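Local coordinates for phosphodiesterase (Salpingoeca rosetta, PDB 7D7P), which belongs to the phosphodiesterases of the HD clan, a helical family, and holds a zinc ion and a magnesium ion, at residues T217-H222 with A259-P264; T224-M229 with H324-Q329; L140-S145 with V254-A259; A156-S161 with S173-H178; S270-S275 with E306-G311. All coordinates share one frame; numbering follows the deposited sequence.

Five contacts join helices and loops of one helical domain. From the N terminus, interaction 3 opens first, on helix 133-145, and closes on helix 245-260. Interaction 4 is nested inside that loop and joins helix 155-161 to the start of helix 174-187. Interaction 1 opens in the loop after helix 200-215 and closes at the end of helix 245-260, so it crosses interaction 3; the two share Ala259. Interaction 2 opens on helix 222-234 and closes on helix 305-330, crossing both 1 and 3. Interaction 5 is nested inside it and ties helix 268-291 to an earlier part of helix 305-330. Interaction 1 touches all but interaction 2.

Interaction 1. Residues T217-H222 with A259-P264; sequences TDMATH and ADLHNP. With ZN (zinc ion), chain G.
Leu261, Asp260 and Met219 carry this contact. The first and the last reach toward each other tip to tip, with Leu261 CD2 4.1 Å from Met219 SD. The methionine gets there by bending: CG sits beside the backbone N (chi1 -61°), and further bends at chi2 and chi3 bring the sulfur round. Leu261 follows the end of helix 245-260 and is the centre of an inverse gamma turn.

Asp260 divides its carboxylate between two tasks. Asp260 OD1 binds the zinc ion at 2.3 Å, a site completed by His111, His146, Asp147 and two waters. Asp260 OD2 accepts from water 2 at 2.6 Å, and this water is itself a zinc ligand. OD2 of Asp260 also accepts from water 1 at 2.7 Å. Water 1 donates in turn to Thr217 O at 3.0 Å and so bridges the two segments. Thr217 CB packs 3.9 Å from Asp260 OD2, while its hydroxyl bonds to Ile214 O.

The loop has bonds of its own. Asp218 OD1 is met by Ala220 N from above the carboxylate plane, an Asx turn, and Asp218 O takes both the N and the OG1 of Thr221.

With one oxygen on the metal and the other gripped by two waters, the Asp260 carboxylate is probably fixed in rotation. The polar link to residues 217-222 runs through water, beside the apolar touch of Met219 and Leu261.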
# COMPACT_ATOMS: atom_id res chain seq x y z
N THR A 217 18.69 6.97 -14.28
CA THR A 217 18.65 7.01 -12.83
C THR A 217 17.93 8.25 -12.31
O THR A 217 17.74 8.38 -11.10
CB THR A 217 20.06 6.95 -12.24
OG1 THR A 217 20.80 8.11 -12.63
CG2 THR A 217 20.79 5.69 -12.70
N ASP A 218 17.54 9.16 -13.21
CA ASP A 218 16.71 10.30 -12.84
C ASP A 218 15.35 9.81 -12.36
O ASP A 218 14.60 9.19 -13.12
CB ASP A 218 16.56 11.24 -14.04
CG ASP A 218 15.81 12.52 -13.70
OD1 ASP A 218 15.36 12.69 -12.55
OD2 ASP A 218 15.67 13.38 -14.60
N MET A 219 15.04 10.09 -11.09
CA MET A 219 13.77 9.64 -10.52
C MET A 219 12.57 10.17 -11.29
O MET A 219 11.50 9.55 -11.27
CB MET A 219 13.68 10.07 -9.05
CG MET A 219 14.77 9.49 -8.16
SD MET A 219 14.82 7.68 -8.18
CE MET A 219 13.11 7.30 -7.78
N ALA A 220 12.73 11.29 -11.99
CA ALA A 220 11.65 11.83 -12.81
C ALA A 220 11.27 10.92 -13.97
O ALA A 220 10.21 11.12 -14.57
CB ALA A 220 12.05 13.21 -13.35
N THR A 221 12.10 9.93 -14.31
CA THR A 221 11.79 8.97 -15.36
C THR A 221 11.36 7.61 -14.81
O THR A 221 11.24 6.66 -15.58
CB THR A 221 12.99 8.80 -16.29
OG1 THR A 221 14.04 8.10 -15.60
CG2 THR A 221 13.52 10.16 -16.75
N HIS A 222 11.12 7.52 -13.50
CA HIS A 222 10.74 6.24 -12.89
C HIS A 222 9.39 5.76 -13.43
O HIS A 222 9.25 4.59 -13.81
CB HIS A 222 10.70 6.38 -11.37
CG HIS A 222 10.08 5.22 -10.66
ND1 HIS A 222 10.82 4.16 -10.17
CD2 HIS A 222 8.79 4.94 -10.36
CE1 HIS A 222 10.02 3.29 -9.60
NE2 HIS A 222 8.78 3.73 -9.71
N ALA A 259 19.33 -1.19 -8.96
CA ALA A 259 20.48 -1.21 -8.06
C ALA A 259 20.67 0.13 -7.36
O ALA A 259 21.19 0.17 -6.24
CB ALA A 259 21.75 -1.59 -8.82
N ASP A 260 20.26 1.23 -8.00
CA ASP A 260 20.36 2.54 -7.37
C ASP A 260 19.50 2.61 -6.11
O ASP A 260 19.90 3.21 -5.11
CB ASP A 260 19.96 3.63 -8.36
CG ASP A 260 20.37 5.02 -7.91
OD1 ASP A 260 21.21 5.11 -6.99
OD2 ASP A 260 19.86 6.01 -8.47
N LEU A 261 18.32 2.00 -6.15
CA LEU A 261 17.42 1.98 -5.00
C LEU A 261 17.67 0.73 -4.15
O LEU A 261 16.80 -0.13 -3.97
CB LEU A 261 15.97 2.05 -5.47
CG LEU A 261 15.60 3.20 -6.41
CD1 LEU A 261 14.13 3.12 -6.80
CD2 LEU A 261 15.92 4.54 -5.77
N HIS A 262 18.89 0.64 -3.62
CA HIS A 262 19.31 -0.56 -2.90
C HIS A 262 18.85 -0.58 -1.44
O HIS A 262 18.91 -1.64 -0.82
CB HIS A 262 20.84 -0.69 -2.95
CG HIS A 262 21.58 0.50 -2.43
ND1 HIS A 262 21.62 0.83 -1.10
CD2 HIS A 262 22.32 1.43 -3.07
CE1 HIS A 262 22.34 1.93 -0.94
NE2 HIS A 262 22.78 2.31 -2.12
N ASN A 263 18.40 0.55 -0.90
CA ASN A 263 18.04 0.60 0.52
C ASN A 263 16.97 -0.42 0.91
O ASN A 263 17.21 -1.17 1.88
CB ASN A 263 17.60 2.02 0.89
CG ASN A 263 18.76 2.95 1.12
OD1 ASN A 263 19.90 2.65 0.75
ND2 ASN A 263 18.49 4.10 1.75
N PRO A 264 15.82 -0.52 0.25
CA PRO A 264 14.78 -1.44 0.73
C PRO A 264 15.04 -2.91 0.43
O PRO A 264 14.28 -3.76 0.92
CB PRO A 264 13.51 -0.97 -0.01
CG PRO A 264 13.88 0.34 -0.66
CD PRO A 264 15.34 0.24 -0.92
ZN ZN G . 22.57 6.91 -6.77
O HOH W 1 17.72 5.55 -10.06
O HOH W 2 21.31 8.13 -8.55
O HOH W 3 20.93 7.91 -5.37

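Interaction 2. Residues T224-M229 with H324-Q329; sequences TKLSKM and HQQLSQ
Met229 meets Leu327 by a twice-bent chain. Its CG lies beside the backbone N (chi1 -71°), and turns at chi2 and chi3 swing the methyl across to the other helix. Leu226 instead has CG opposite its backbone N (chi1 -178°), which sends CD1 to Gln326.

Met229 CE rests 3.7 Å from Leu327 CA and 3.8 Å from Leu327 CD1, with the two side chains crossing obliquely. Leu226 and Gln326 cross at about a right angle. Here Leu226 CD1 touches the aliphatic part of the glutamine, 3.7 Å from Gln326 CG. The amide of Gln326 turns away from this touch at the bend of chi2, and its OE1 takes a hydrogen bond from Asn233, further along helix 222-234. No hydrogen bond passes between the two segments themselves.

The segment axes approach to 9.9 Å and run in broadly the same direction, 38° apart. Met229 and Gln326 are the nearest pair of backbones.

Helix 245-260 lies against both partners: Phe250 packs on Met229, and Thr258 on Leu327. On another side of helix 305-330, His324 and Ser328 pack against helix 336-359.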
# COMPACT_ATOMS: atom_id res chain seq x y z
N THR A 224 7.74 6.43 -16.21
CA THR A 224 7.73 6.02 -17.62
C THR A 224 8.27 4.60 -17.79
O THR A 224 7.73 3.81 -18.56
CB THR A 224 8.52 7.00 -18.48
OG1 THR A 224 9.91 6.91 -18.16
CG2 THR A 224 8.03 8.43 -18.26
N LYS A 225 9.35 4.27 -17.08
CA LYS A 225 9.88 2.91 -17.17
C LYS A 225 8.94 1.90 -16.54
O LYS A 225 8.83 0.77 -17.02
CB LYS A 225 11.27 2.83 -16.52
CG LYS A 225 12.38 3.40 -17.39
CD LYS A 225 13.75 3.12 -16.78
CE LYS A 225 13.95 3.89 -15.49
NZ LYS A 225 13.91 5.36 -15.71
N LEU A 226 8.24 2.30 -15.47
CA LEU A 226 7.30 1.39 -14.83
C LEU A 226 6.13 1.07 -15.75
O LEU A 226 5.67 -0.08 -15.81
CB LEU A 226 6.80 1.99 -13.51
CG LEU A 226 5.84 1.14 -12.69
CD1 LEU A 226 6.42 -0.24 -12.40
CD2 LEU A 226 5.45 1.85 -11.40
N SER A 227 5.63 2.07 -16.48
CA SER A 227 4.52 1.85 -17.41
C SER A 227 4.92 0.92 -18.54
O SER A 227 4.14 0.05 -18.95
CB SER A 227 4.03 3.18 -17.98
OG SER A 227 3.63 4.08 -16.95
N LYS A 228 6.13 1.09 -19.08
CA LYS A 228 6.57 0.24 -20.18
C LYS A 228 6.79 -1.20 -19.71
O LYS A 228 6.52 -2.15 -20.45
CB LYS A 228 7.85 0.80 -20.80
CG LYS A 228 7.67 2.19 -21.40
CD LYS A 228 8.98 2.75 -21.92
CE LYS A 228 8.81 4.17 -22.46
NZ LYS A 228 10.09 4.74 -22.94
N MET A 229 7.28 -1.37 -18.48
CA MET A 229 7.42 -2.71 -17.91
C MET A 229 6.05 -3.37 -17.74
O MET A 229 5.91 -4.58 -17.94
CB MET A 229 8.16 -2.64 -16.58
CG MET A 229 9.64 -2.31 -16.71
SD MET A 229 10.68 -3.77 -16.72
CE MET A 229 10.55 -4.28 -15.01
N HIS A 324 9.20 -3.50 -8.02
CA HIS A 324 9.70 -4.87 -7.95
C HIS A 324 8.63 -5.90 -8.24
O HIS A 324 8.96 -7.03 -8.62
CB HIS A 324 10.32 -5.13 -6.57
CG HIS A 324 11.73 -4.63 -6.45
ND1 HIS A 324 12.82 -5.46 -6.59
CD2 HIS A 324 12.22 -3.40 -6.19
CE1 HIS A 324 13.93 -4.75 -6.43
NE2 HIS A 324 13.59 -3.50 -6.19
N GLN A 325 7.35 -5.55 -8.07
CA GLN A 325 6.28 -6.45 -8.50
C GLN A 325 6.29 -6.62 -10.02
O GLN A 325 6.08 -7.72 -10.53
CB GLN A 325 4.93 -5.93 -8.02
CG GLN A 325 4.66 -6.19 -6.55
CD GLN A 325 3.36 -5.57 -6.07
OE1 GLN A 325 2.99 -4.48 -6.50
NE2 GLN A 325 2.68 -6.25 -5.16
N GLN A 326 6.54 -5.53 -10.75
CA GLN A 326 6.68 -5.65 -12.20
C GLN A 326 8.00 -6.31 -12.58
O GLN A 326 8.06 -7.09 -13.53
CB GLN A 326 6.55 -4.28 -12.86
CG GLN A 326 5.16 -3.68 -12.76
CD GLN A 326 4.11 -4.60 -13.35
OE1 GLN A 326 4.25 -5.09 -14.47
NE2 GLN A 326 3.05 -4.85 -12.59
N LEU A 327 9.07 -6.00 -11.83
CA LEU A 327 10.37 -6.60 -12.13
C LEU A 327 10.35 -8.10 -11.89
O LEU A 327 10.89 -8.87 -12.69
CB LEU A 327 11.46 -5.92 -11.30
CG LEU A 327 12.90 -6.34 -11.60
CD1 LEU A 327 13.30 -5.94 -13.01
CD2 LEU A 327 13.86 -5.75 -10.58
N SER A 328 9.73 -8.54 -10.79
CA SER A 328 9.65 -9.97 -10.49
C SER A 328 8.75 -10.71 -11.47
O SER A 328 8.92 -11.92 -11.64
CB SER A 328 9.16 -10.19 -9.07
OG SER A 328 10.07 -9.67 -8.12
N GLN A 329 7.81 -10.02 -12.12
CA GLN A 329 6.97 -10.69 -13.11
C GLN A 329 7.71 -10.91 -14.42
O GLN A 329 7.45 -11.90 -15.11
CB GLN A 329 5.70 -9.87 -13.35
CG GLN A 329 4.62 -10.62 -14.11
CD GLN A 329 3.93 -11.69 -13.28
OE1 GLN A 329 3.97 -11.65 -12.05
NE2 GLN A 329 3.30 -12.65 -13.94

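Interaction 3. Residues L140-S145 with V254-A259; sequences LIAALS and VLLHTA
Leu256 reaches across to two consecutive alanines, Ala142 and Ala143. Its CD1 lies 3.8 Å from Ala143 CB and equally close to the CA of that residue. The other branch is looser: Leu256 CD2 is 4.4 Å from Ala142 CB. With CG trans to N (chi1 -179°), the branched end of the leucine points at helix 133-145 and offers one methyl to each alanine. The contact is wholly apolar, and all three residues are buried.

Other helices pack on the same three residues: Thr119 of helix 109-126 touches Ala143 and Leu256, while from helix 200-215 Cys213 packs on Leu256 and Ile210 and Ile214 on Ala142.

Each helix also turns a hydroxyl back on its own backbone. Ser145 OG donates to Ile141 O at 2.9 Å, a carbonyl that also takes the backbone N of Ser145. Thr258 OG1 donates to Val254 O at 2.8 Å. That carbonyl is gripped from opposite faces of its plane, by OG1 and by the N of Thr258. The threonine hydroxyl is also hydrogen-bonded to Trp323 NE1 of helix 305-330.

Ala143 O is hydrogen-bonded to ND1 of His146, a zinc ligand that follows helix 133-145, and helix 245-260 carries the ligand Asp260. The arrangement is part of the apolar core of the helical HD-clan phosphodiesterase fold, close to its metal site, with the Leu256 side chain about 8 Å from the zinc ion.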
# COMPACT_ATOMS: atom_id res chain seq x y z
N LEU A 140 29.33 -1.84 -15.44
CA LEU A 140 30.21 -1.66 -14.29
C LEU A 140 30.69 -0.22 -14.18
O LEU A 140 30.71 0.35 -13.08
CB LEU A 140 31.40 -2.61 -14.38
CG LEU A 140 31.10 -4.11 -14.45
CD1 LEU A 140 32.38 -4.93 -14.30
CD2 LEU A 140 30.08 -4.51 -13.40
N ILE A 141 31.08 0.39 -15.31
CA ILE A 141 31.53 1.78 -15.29
C ILE A 141 30.38 2.71 -14.94
O ILE A 141 30.53 3.64 -14.14
CB ILE A 141 32.17 2.14 -16.64
CG1 ILE A 141 33.42 1.30 -16.89
CG2 ILE A 141 32.50 3.63 -16.70
CD1 ILE A 141 33.99 1.45 -18.29
N ALA A 142 29.20 2.48 -15.54
CA ALA A 142 28.06 3.36 -15.29
C ALA A 142 27.64 3.32 -13.83
O ALA A 142 27.32 4.37 -13.25
CB ALA A 142 26.90 2.97 -16.20
N ALA A 143 27.62 2.13 -13.23
CA ALA A 143 27.17 2.01 -11.84
C ALA A 143 28.09 2.77 -10.89
O ALA A 143 27.62 3.45 -9.97
CB ALA A 143 27.10 0.53 -11.44
N LEU A 144 29.40 2.67 -11.10
CA LEU A 144 30.34 3.35 -10.22
C LEU A 144 30.37 4.86 -10.46
O LEU A 144 30.68 5.63 -9.55
CB LEU A 144 31.74 2.77 -10.41
CG LEU A 144 32.68 2.68 -9.20
CD1 LEU A 144 31.96 2.20 -7.95
CD2 LEU A 144 33.82 1.75 -9.55
N SER A 145 30.02 5.29 -11.67
CA SER A 145 30.10 6.69 -12.07
C SER A 145 28.76 7.42 -11.99
O SER A 145 28.71 8.61 -12.30
CB SER A 145 30.63 6.79 -13.51
OG SER A 145 31.88 6.15 -13.65
N VAL A 254 16.64 -0.49 -16.67
CA VAL A 254 15.76 -0.91 -15.58
C VAL A 254 16.58 -1.51 -14.44
O VAL A 254 16.30 -1.26 -13.26
CB VAL A 254 14.70 -1.89 -16.11
CG1 VAL A 254 14.06 -2.68 -14.96
CG2 VAL A 254 13.63 -1.15 -16.91
N LEU A 255 17.60 -2.30 -14.77
CA LEU A 255 18.37 -2.98 -13.73
C LEU A 255 19.27 -2.01 -12.96
O LEU A 255 19.42 -2.14 -11.74
CB LEU A 255 19.21 -4.10 -14.35
CG LEU A 255 18.42 -5.33 -14.83
CD1 LEU A 255 19.34 -6.34 -15.48
CD2 LEU A 255 17.65 -5.96 -13.67
N LEU A 256 19.87 -1.04 -13.65
CA LEU A 256 20.70 -0.06 -12.94
C LEU A 256 19.86 0.81 -12.02
O LEU A 256 20.29 1.15 -10.91
CB LEU A 256 21.48 0.81 -13.93
CG LEU A 256 22.39 1.83 -13.23
CD1 LEU A 256 23.47 1.12 -12.42
CD2 LEU A 256 23.02 2.83 -14.20
N HIS A 257 18.66 1.18 -12.46
CA HIS A 257 17.74 1.91 -11.59
C HIS A 257 17.37 1.07 -10.37
O HIS A 257 17.25 1.59 -9.26
CB HIS A 257 16.50 2.33 -12.37
CG HIS A 257 15.47 3.04 -11.54
ND1 HIS A 257 15.76 4.18 -10.81
CD2 HIS A 257 14.16 2.78 -11.32
CE1 HIS A 257 14.68 4.59 -10.18
NE2 HIS A 257 13.69 3.76 -10.48
N THR A 258 17.20 -0.24 -10.57
CA THR A 258 16.94 -1.14 -9.45
C THR A 258 18.09 -1.13 -8.46
O THR A 258 17.87 -1.07 -7.24
CB THR A 258 16.69 -2.57 -9.96
OG1 THR A 258 15.63 -2.56 -10.92
CG2 THR A 258 16.32 -3.49 -8.80
N ALA A 259 19.33 -1.19 -8.96
CA ALA A 259 20.48 -1.21 -8.06
C ALA A 259 20.67 0.13 -7.36
O ALA A 259 21.19 0.17 -6.24
CB ALA A 259 21.75 -1.59 -8.82

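Interaction 4. Residues A156-S161 with S173-H178; sequences AFHINS and SVLENH. With PEG (di(hydroxyethyl)ether), chain C.
Helix 155-161 and the first turn of helix 174-187 meet at 109°, with segment axes 10.8 Å apart and the backbones of His158 and Val174 nearest each other. His158 reaches to both Val174 and Leu175. The side chains of His158 and Leu175 cross at about a right angle, and the CD2 methyl of Leu175 meets the ring obliquely, with His158 NE2 3.6 Å from Leu175 CD2. The other ring nitrogen, ND1, is hydrogen-bonded to Ser163. His158 CB lies 4.1 Å from Val174 CG1. Next to it, Ile159 CG1 stands 4.3 Å from Val174 CG2. Val174 thus sets one methyl against each neighbour.

A di(hydroxyethyl)ether molecule, probably from the crystallisation liquor, sits at the start of the second helix. Its O4 takes a weak hydrogen bond from Val174 N at 3.3 Å, and Ile159 CD1 is also close to it.

Asn155 OD1 accepts from Leu175 N, tying the start of one helix to the start of the other, and Ser173, at the N-cap position, turns its hydroxyl to Asp218. Leu165 touches both His158 and Val174. Two steeply crossed helices, joined through the short helix 164-169, pack together in the helical phosphodiesterase fold.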
# COMPACT_ATOMS: atom_id res chain seq x y z
N ALA A 156 15.54 19.45 -8.24
CA ALA A 156 14.62 20.56 -8.00
C ALA A 156 15.35 21.77 -7.42
O ALA A 156 15.02 22.91 -7.74
CB ALA A 156 13.49 20.12 -7.07
N PHE A 157 16.35 21.53 -6.57
CA PHE A 157 17.13 22.64 -6.03
C PHE A 157 17.86 23.39 -7.14
O PHE A 157 17.86 24.62 -7.17
CB PHE A 157 18.13 22.13 -4.99
CG PHE A 157 19.10 23.19 -4.53
CD1 PHE A 157 18.77 24.05 -3.50
CD2 PHE A 157 20.32 23.35 -5.16
CE1 PHE A 157 19.65 25.03 -3.09
CE2 PHE A 157 21.20 24.33 -4.75
CZ PHE A 157 20.87 25.17 -3.72
N HIS A 158 18.49 22.65 -8.05
CA HIS A 158 19.23 23.30 -9.13
C HIS A 158 18.30 24.11 -10.02
O HIS A 158 18.62 25.25 -10.38
CB HIS A 158 19.98 22.25 -9.96
CG HIS A 158 21.22 21.74 -9.29
ND1 HIS A 158 22.42 22.42 -9.33
CD2 HIS A 158 21.44 20.64 -8.54
CE1 HIS A 158 23.33 21.75 -8.65
NE2 HIS A 158 22.76 20.66 -8.16
N ILE A 159 17.14 23.55 -10.37
CA ILE A 159 16.20 24.26 -11.23
C ILE A 159 15.63 25.48 -10.52
O ILE A 159 15.56 26.57 -11.10
CB ILE A 159 15.09 23.30 -11.70
CG1 ILE A 159 15.69 22.15 -12.52
CG2 ILE A 159 14.04 24.05 -12.51
CD1 ILE A 159 14.69 21.08 -12.90
N ASN A 160 15.24 25.33 -9.25
CA ASN A 160 14.64 26.44 -8.52
C ASN A 160 15.66 27.54 -8.24
O ASN A 160 15.33 28.73 -8.29
CB ASN A 160 14.01 25.95 -7.22
CG ASN A 160 12.74 25.14 -7.45
OD1 ASN A 160 12.17 25.15 -8.54
ND2 ASN A 160 12.30 24.44 -6.41
N SER A 161 16.90 27.16 -7.94
CA SER A 161 17.94 28.15 -7.67
C SER A 161 18.59 28.69 -8.93
O SER A 161 19.43 29.59 -8.84
CB SER A 161 19.02 27.56 -6.76
OG SER A 161 19.84 26.63 -7.47
N SER A 173 17.32 16.75 -16.66
CA SER A 173 18.11 15.77 -15.91
C SER A 173 19.47 16.35 -15.51
O SER A 173 20.52 15.84 -15.87
CB SER A 173 18.28 14.47 -16.69
OG SER A 173 17.05 13.78 -16.87
N VAL A 174 19.41 17.45 -14.75
CA VAL A 174 20.59 18.29 -14.53
C VAL A 174 21.72 17.48 -13.92
O VAL A 174 22.84 17.45 -14.44
CB VAL A 174 20.22 19.50 -13.66
CG1 VAL A 174 21.47 20.29 -13.30
CG2 VAL A 174 19.20 20.39 -14.36
N LEU A 175 21.45 16.82 -12.79
CA LEU A 175 22.50 16.07 -12.10
C LEU A 175 22.98 14.88 -12.91
O LEU A 175 24.19 14.64 -13.02
CB LEU A 175 22.00 15.61 -10.73
CG LEU A 175 21.92 16.67 -9.64
CD1 LEU A 175 21.36 16.06 -8.37
CD2 LEU A 175 23.28 17.28 -9.39
N GLU A 176 22.04 14.12 -13.49
CA GLU A 176 22.41 12.91 -14.22
C GLU A 176 23.23 13.24 -15.46
O GLU A 176 24.18 12.51 -15.79
CB GLU A 176 21.15 12.12 -14.60
CG GLU A 176 20.39 11.55 -13.40
CD GLU A 176 19.62 12.61 -12.62
OE1 GLU A 176 19.28 13.66 -13.20
OE2 GLU A 176 19.36 12.39 -11.41
N ASN A 177 22.89 14.32 -16.16
CA ASN A 177 23.73 14.78 -17.26
C ASN A 177 25.12 15.14 -16.77
O ASN A 177 26.13 14.85 -17.43
CB ASN A 177 23.08 15.98 -17.95
CG ASN A 177 22.21 15.59 -19.12
OD1 ASN A 177 22.64 14.86 -20.01
ND2 ASN A 177 20.97 16.07 -19.12
N HIS A 178 25.20 15.76 -15.59
CA HIS A 178 26.49 16.12 -15.00
C HIS A 178 27.30 14.88 -14.64
O HIS A 178 28.52 14.84 -14.85
CB HIS A 178 26.26 16.99 -13.77
CG HIS A 178 27.51 17.42 -13.08
ND1 HIS A 178 28.52 18.10 -13.71
CD2 HIS A 178 27.90 17.28 -11.79
CE1 HIS A 178 29.49 18.36 -12.85
NE2 HIS A 178 29.14 17.87 -11.68
C2 PEG C . 14.14 16.09 -16.15
O2 PEG C . 14.12 15.82 -14.78
C3 PEG C . 14.24 16.96 -13.98
C4 PEG C . 15.71 17.16 -13.61
O4 PEG C . 16.25 18.28 -14.26

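Interaction 5. Residues S270-S275 with E306-G311; sequences SNKRWS and ESLAKG
Both segments are regular helix, and the backbones come nearest where Ser275 faces Leu308, with their CA atoms 7.4 Å apart. Leu308 does most of the touching. A chi1 of -175° swings its chain away from N and carries the branched end straight over to helix 268-291. There Leu308 CD1 rests 3.4 Å from Ser275 O and 3.8 Å from Ser275 CB. The methyl therefore sits on the serine backbone as much as on its side chain. Ala276 and Gln279, a little further along the same helix, also pack on this leucine.

Lys272 comes in at the margin. Its chain is extended through the first three torsions and turns only at the last, so that Lys272 NZ ends 4.3 Å from Leu308 CD2. The ammonium group also forms a long, weak ion pair with Glu305.

Ser275 OG stays out of the apolar touch and lies 3.0 Å from Asn271 O, one turn back. The same hydroxyl has a weak hydrogen bond from Asn263 ND2, and Asn271 OD1 is hydrogen-bonded to Trp348 of helix 336-359.

This is plain helix-to-helix packing within the helical phosphodiesterase fold, about 13 Å from the zinc ion at the Ser275 side chain, joining helix 268-291 to the early turns of helix 305-330.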
# COMPACT_ATOMS: atom_id res chain seq x y z
N SER A 270 20.90 -2.24 7.44
CA SER A 270 21.41 -1.49 6.30
C SER A 270 20.37 -0.51 5.78
O SER A 270 20.70 0.63 5.43
CB SER A 270 21.85 -2.46 5.19
OG SER A 270 22.06 -1.78 3.97
N ASN A 271 19.10 -0.93 5.74
CA ASN A 271 18.02 -0.04 5.31
C ASN A 271 17.96 1.21 6.18
O ASN A 271 17.82 2.33 5.67
CB ASN A 271 16.69 -0.79 5.34
CG ASN A 271 15.57 -0.06 4.60
OD1 ASN A 271 14.45 -0.56 4.51
ND2 ASN A 271 15.87 1.12 4.08
N LYS A 272 18.08 1.04 7.50
CA LYS A 272 17.89 2.16 8.42
C LYS A 272 19.07 3.13 8.38
O LYS A 272 18.87 4.35 8.41
CB LYS A 272 17.67 1.65 9.84
CG LYS A 272 17.22 2.72 10.81
CD LYS A 272 17.19 2.19 12.24
CE LYS A 272 16.44 3.14 13.15
NZ LYS A 272 16.88 4.55 12.96
N ARG A 273 20.30 2.61 8.33
CA ARG A 273 21.47 3.49 8.36
C ARG A 273 21.55 4.36 7.11
O ARG A 273 21.87 5.55 7.20
CB ARG A 273 22.75 2.67 8.52
CG ARG A 273 22.89 2.00 9.88
CD ARG A 273 24.06 1.03 9.90
NE ARG A 273 25.35 1.72 9.89
CZ ARG A 273 26.53 1.11 9.76
NH1 ARG A 273 26.58 -0.21 9.60
NH2 ARG A 273 27.65 1.82 9.77
N TRP A 274 21.28 3.78 5.94
CA TRP A 274 21.35 4.55 4.71
C TRP A 274 20.18 5.52 4.60
O TRP A 274 20.35 6.65 4.12
CB TRP A 274 21.38 3.61 3.50
CG TRP A 274 22.71 2.97 3.27
CD1 TRP A 274 23.09 1.71 3.66
CD2 TRP A 274 23.84 3.54 2.61
NE1 TRP A 274 24.38 1.47 3.27
CE2 TRP A 274 24.87 2.57 2.63
CE3 TRP A 274 24.08 4.78 2.00
CZ2 TRP A 274 26.12 2.81 2.06
CZ3 TRP A 274 25.33 5.00 1.43
CH2 TRP A 274 26.33 4.02 1.47
N SER A 275 18.99 5.11 5.04
CA SER A 275 17.83 6.00 5.00
C SER A 275 18.03 7.19 5.92
O SER A 275 17.63 8.32 5.59
CB SER A 275 16.56 5.24 5.36
OG SER A 275 16.16 4.39 4.31
N GLU A 306 10.53 9.18 13.70
CA GLU A 306 9.15 8.99 13.26
C GLU A 306 8.96 9.45 11.82
O GLU A 306 8.26 8.80 11.04
CB GLU A 306 8.18 9.71 14.19
CG GLU A 306 6.72 9.53 13.82
CD GLU A 306 5.79 10.32 14.71
OE1 GLU A 306 6.27 11.19 15.46
OE2 GLU A 306 4.56 10.07 14.66
N SER A 307 9.57 10.58 11.46
CA SER A 307 9.50 11.05 10.08
C SER A 307 10.21 10.08 9.14
O SER A 307 9.76 9.86 8.01
CB SER A 307 10.11 12.44 9.96
OG SER A 307 9.35 13.39 10.68
N LEU A 308 11.32 9.49 9.60
CA LEU A 308 12.04 8.52 8.78
C LEU A 308 11.17 7.32 8.46
O LEU A 308 11.07 6.90 7.29
CB LEU A 308 13.32 8.09 9.49
CG LEU A 308 14.26 7.17 8.71
CD1 LEU A 308 14.79 7.88 7.47
CD2 LEU A 308 15.40 6.70 9.59
N ALA A 309 10.53 6.74 9.48
CA ALA A 309 9.69 5.57 9.27
C ALA A 309 8.51 5.88 8.36
O ALA A 309 8.18 5.10 7.46
CB ALA A 309 9.21 5.02 10.61
N LYS A 310 7.86 7.03 8.58
CA LYS A 310 6.71 7.40 7.76
C LYS A 310 7.12 7.60 6.30
O LYS A 310 6.38 7.22 5.39
CB LYS A 310 6.05 8.66 8.32
N GLY A 311 8.29 8.20 6.07
CA GLY A 311 8.75 8.39 4.71
C GLY A 311 9.11 7.08 4.02
O GLY A 311 8.88 6.91 2.83